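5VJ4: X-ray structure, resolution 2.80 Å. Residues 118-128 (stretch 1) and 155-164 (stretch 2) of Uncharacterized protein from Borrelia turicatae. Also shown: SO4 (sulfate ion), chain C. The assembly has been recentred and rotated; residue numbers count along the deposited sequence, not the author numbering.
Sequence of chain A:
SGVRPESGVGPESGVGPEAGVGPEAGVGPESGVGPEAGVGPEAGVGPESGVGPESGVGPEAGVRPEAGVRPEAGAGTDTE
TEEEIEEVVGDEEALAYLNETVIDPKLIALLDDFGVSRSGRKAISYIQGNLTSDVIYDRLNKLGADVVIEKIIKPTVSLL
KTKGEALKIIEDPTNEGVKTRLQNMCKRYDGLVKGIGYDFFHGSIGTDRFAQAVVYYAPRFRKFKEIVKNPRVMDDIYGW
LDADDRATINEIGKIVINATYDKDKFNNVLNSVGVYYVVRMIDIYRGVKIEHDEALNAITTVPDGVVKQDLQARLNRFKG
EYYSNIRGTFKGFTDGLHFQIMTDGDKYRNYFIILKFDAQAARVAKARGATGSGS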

# COMPACT_ATOMS: atom_id res chain seq x y z
N ARG A 118 -22.44 28.07 -7.14
CA ARG A 118 -22.89 27.11 -6.12
C ARG A 118 -22.07 25.86 -6.27
O ARG A 118 -21.51 25.35 -5.31
CB ARG A 118 -24.41 26.76 -6.19
CG ARG A 118 -25.38 27.79 -5.61
CD ARG A 118 -25.47 28.99 -6.54
NE ARG A 118 -25.91 30.25 -5.95
CZ ARG A 118 -25.42 31.44 -6.29
NH1 ARG A 118 -24.45 31.54 -7.20
NH2 ARG A 118 -25.87 32.53 -5.69
N SER A 119 -21.99 25.39 -7.52
CA SER A 119 -21.25 24.20 -7.87
C SER A 119 -19.79 24.35 -7.44
O SER A 119 -19.23 23.46 -6.81
CB SER A 119 -21.41 23.92 -9.36
OG SER A 119 -21.03 25.04 -10.12
N GLY A 120 -19.19 25.50 -7.76
CA GLY A 120 -17.83 25.81 -7.30
C GLY A 120 -17.64 25.69 -5.81
O GLY A 120 -16.61 25.23 -5.36
N ARG A 121 -18.64 26.10 -5.04
CA ARG A 121 -18.62 25.94 -3.59
C ARG A 121 -18.58 24.46 -3.27
O ARG A 121 -17.75 24.02 -2.46
CB ARG A 121 -19.84 26.59 -2.93
CG ARG A 121 -19.72 28.08 -2.69
CD ARG A 121 -20.94 28.63 -1.95
NE ARG A 121 -21.60 29.62 -2.79
CZ ARG A 121 -22.81 29.47 -3.33
NH1 ARG A 121 -23.53 28.40 -3.07
NH2 ARG A 121 -23.32 30.44 -4.09
N LYS A 122 -19.45 23.70 -3.94
CA LYS A 122 -19.54 22.27 -3.72
C LYS A 122 -18.19 21.57 -4.01
O LYS A 122 -17.81 20.64 -3.30
CB LYS A 122 -20.64 21.68 -4.59
CG LYS A 122 -21.99 21.54 -3.92
CD LYS A 122 -23.08 21.24 -4.93
CE LYS A 122 -24.28 20.60 -4.25
NZ LYS A 122 -25.36 20.33 -5.22
N ALA A 123 -17.48 22.04 -5.04
CA ALA A 123 -16.18 21.51 -5.41
C ALA A 123 -15.15 21.78 -4.32
O ALA A 123 -14.48 20.86 -3.85
CB ALA A 123 -15.70 22.09 -6.75
N ILE A 124 -15.03 23.04 -3.93
CA ILE A 124 -14.14 23.41 -2.85
C ILE A 124 -14.41 22.55 -1.60
O ILE A 124 -13.49 22.03 -1.00
CB ILE A 124 -14.23 24.91 -2.55
CG1 ILE A 124 -13.68 25.70 -3.74
CG2 ILE A 124 -13.44 25.27 -1.32
CD1 ILE A 124 -12.17 25.75 -3.84
N SER A 125 -15.68 22.33 -1.27
CA SER A 125 -15.97 21.49 -0.15
C SER A 125 -15.44 20.07 -0.37
O SER A 125 -14.92 19.44 0.56
CB SER A 125 -17.45 21.45 0.12
OG SER A 125 -17.72 20.37 1.00
N TYR A 126 -15.56 19.58 -1.60
CA TYR A 126 -15.03 18.27 -1.96
C TYR A 126 -13.51 18.14 -1.76
O TYR A 126 -13.09 17.37 -0.90
CB TYR A 126 -15.40 17.96 -3.39
CG TYR A 126 -14.95 16.63 -3.89
CD1 TYR A 126 -15.64 15.46 -3.53
CD2 TYR A 126 -13.87 16.52 -4.79
CE1 TYR A 126 -15.25 14.23 -4.03
CE2 TYR A 126 -13.48 15.30 -5.31
CZ TYR A 126 -14.16 14.16 -4.91
OH TYR A 126 -13.74 12.95 -5.39
N ILE A 127 -12.69 18.90 -2.50
CA ILE A 127 -11.26 18.79 -2.30
C ILE A 127 -10.81 19.21 -0.91
O ILE A 127 -9.66 19.00 -0.55
CB ILE A 127 -10.42 19.53 -3.34
CG1 ILE A 127 -10.74 21.02 -3.32
CG2 ILE A 127 -10.64 18.91 -4.70
CD1 ILE A 127 -9.80 21.81 -4.20
N GLN A 128 -11.71 19.79 -0.14
CA GLN A 128 -11.36 20.21 1.21
C GLN A 128 -11.00 19.01 2.08
O GLN A 128 -10.09 19.08 2.91
CB GLN A 128 -12.51 20.96 1.84
CG GLN A 128 -12.13 21.97 2.90
CD GLN A 128 -13.29 22.26 3.80
OE1 GLN A 128 -14.42 22.51 3.35
NE2 GLN A 128 -13.04 22.21 5.09
S SO4 C . -16.91 23.76 6.79
O1 SO4 C . -15.85 22.76 6.53
O2 SO4 C . -16.93 24.74 5.68
O3 SO4 C . -18.19 23.07 6.76
O4 SO4 C . -16.66 24.43 8.10
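Stretch 2, residues 155-164: PTVSLLKTKG

Both stretches are helical. In stretch 1 the i to i+4 bonds run from Lys122 N to Arg118 O (3.0 Å) through Ile127 N to Ala123 O (3.0 Å). In stretch 2, phi/psi values stay near -60/-43 from Pro155 to Gly164, and the bonds run from Leu159 N to Pro155 O (2.9 Å) through Gly164 N to Leu160 O (2.9 Å). The helix of stretch 2 begins earlier in the chain but is kinked at Pro155, whose ring nitrogen has no hydrogen to offer the preceding turn. The axes cross almost perpendicularly, at 88°, with a closest approach of 9.1 Å, so contact is confined to a short patch that buries 387 Å² in total.

The crossing centres on Ala123, whose CA lies 5.8 Å from Val157 CA. Its small side chain lets stretch 2 come close: Ala123 CB is 3.5 Å from Thr156 CG2, 3.7 Å from Val157 CG2 and 3.8 Å from Leu160 CD1. Val157 CG2 also reaches Gly120 CA at 4.2 Å. Tyr126, with chi1 at t, supplies the largest covered area, 80 Å². Leu160 CD2 sits 3.6 Å from the Tyr126 ring centroid and 4° off the ring normal, a CH-pi contact over one face. Further along, the extended Lys163 brings NZ to 3.7 Å from Tyr126 CE1. No hydrogen bond links the stretches; packing alone joins them directly.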

# COMPACT_ATOMS: atom_id res chain seq x y z
N PRO A 155 -11.40 22.62 -13.12
CA PRO A 155 -11.03 21.19 -13.18
C PRO A 155 -11.80 20.32 -12.21
O PRO A 155 -12.30 19.26 -12.60
CB PRO A 155 -9.55 21.18 -12.82
CG PRO A 155 -9.09 22.55 -13.18
CD PRO A 155 -10.23 23.44 -12.79
N THR A 156 -11.94 20.79 -10.96
CA THR A 156 -12.65 19.99 -9.97
C THR A 156 -14.09 19.78 -10.39
O THR A 156 -14.64 18.66 -10.28
CB THR A 156 -12.56 20.59 -8.58
OG1 THR A 156 -11.18 20.65 -8.20
CG2 THR A 156 -13.26 19.72 -7.59
N VAL A 157 -14.71 20.84 -10.90
CA VAL A 157 -16.13 20.79 -11.21
C VAL A 157 -16.37 19.83 -12.36
O VAL A 157 -17.31 19.02 -12.32
CB VAL A 157 -16.74 22.18 -11.45
CG1 VAL A 157 -18.18 22.05 -11.92
CG2 VAL A 157 -16.72 23.00 -10.15
N SER A 158 -15.50 19.91 -13.37
CA SER A 158 -15.52 18.93 -14.45
C SER A 158 -15.41 17.49 -13.89
O SER A 158 -16.24 16.60 -14.17
CB SER A 158 -14.42 19.25 -15.46
OG SER A 158 -13.93 18.05 -16.02
N LEU A 159 -14.40 17.28 -13.05
CA LEU A 159 -14.27 16.00 -12.39
C LEU A 159 -15.55 15.53 -11.68
O LEU A 159 -15.92 14.36 -11.76
CB LEU A 159 -13.10 16.00 -11.41
CG LEU A 159 -12.83 14.64 -10.78
CD1 LEU A 159 -12.64 13.58 -11.87
CD2 LEU A 159 -11.61 14.74 -9.90
N LEU A 160 -16.22 16.45 -11.00
CA LEU A 160 -17.39 16.05 -10.25
C LEU A 160 -18.54 15.70 -11.17
O LEU A 160 -19.32 14.78 -10.85
CB LEU A 160 -17.76 17.11 -9.24
CG LEU A 160 -16.70 17.28 -8.17
CD1 LEU A 160 -16.95 18.52 -7.33
CD2 LEU A 160 -16.71 16.05 -7.29
N LYS A 161 -18.64 16.40 -12.31
CA LYS A 161 -19.68 16.10 -13.32
C LYS A 161 -19.49 14.66 -13.77
O LYS A 161 -20.45 13.86 -13.76
CB LYS A 161 -19.68 17.11 -14.50
N THR A 162 -18.23 14.31 -14.09
CA THR A 162 -17.88 12.94 -14.48
C THR A 162 -18.26 11.95 -13.39
O THR A 162 -18.95 10.96 -13.67
CB THR A 162 -16.40 12.82 -14.85
OG1 THR A 162 -16.18 13.35 -16.15
CG2 THR A 162 -15.97 11.38 -14.87
N LYS A 163 -17.83 12.22 -12.17
CA LYS A 163 -18.16 11.36 -11.03
C LYS A 163 -19.67 11.15 -10.87
O LYS A 163 -20.13 10.08 -10.41
CB LYS A 163 -17.52 11.90 -9.75
CG LYS A 163 -17.66 10.97 -8.55
CD LYS A 163 -17.24 11.63 -7.24
CE LYS A 163 -17.61 10.72 -6.08
NZ LYS A 163 -17.53 11.40 -4.78
N GLY A 164 -20.44 12.16 -11.27
CA GLY A 164 -21.90 12.09 -11.22
C GLY A 164 -22.48 11.11 -12.23
O GLY A 164 -23.38 10.31 -11.89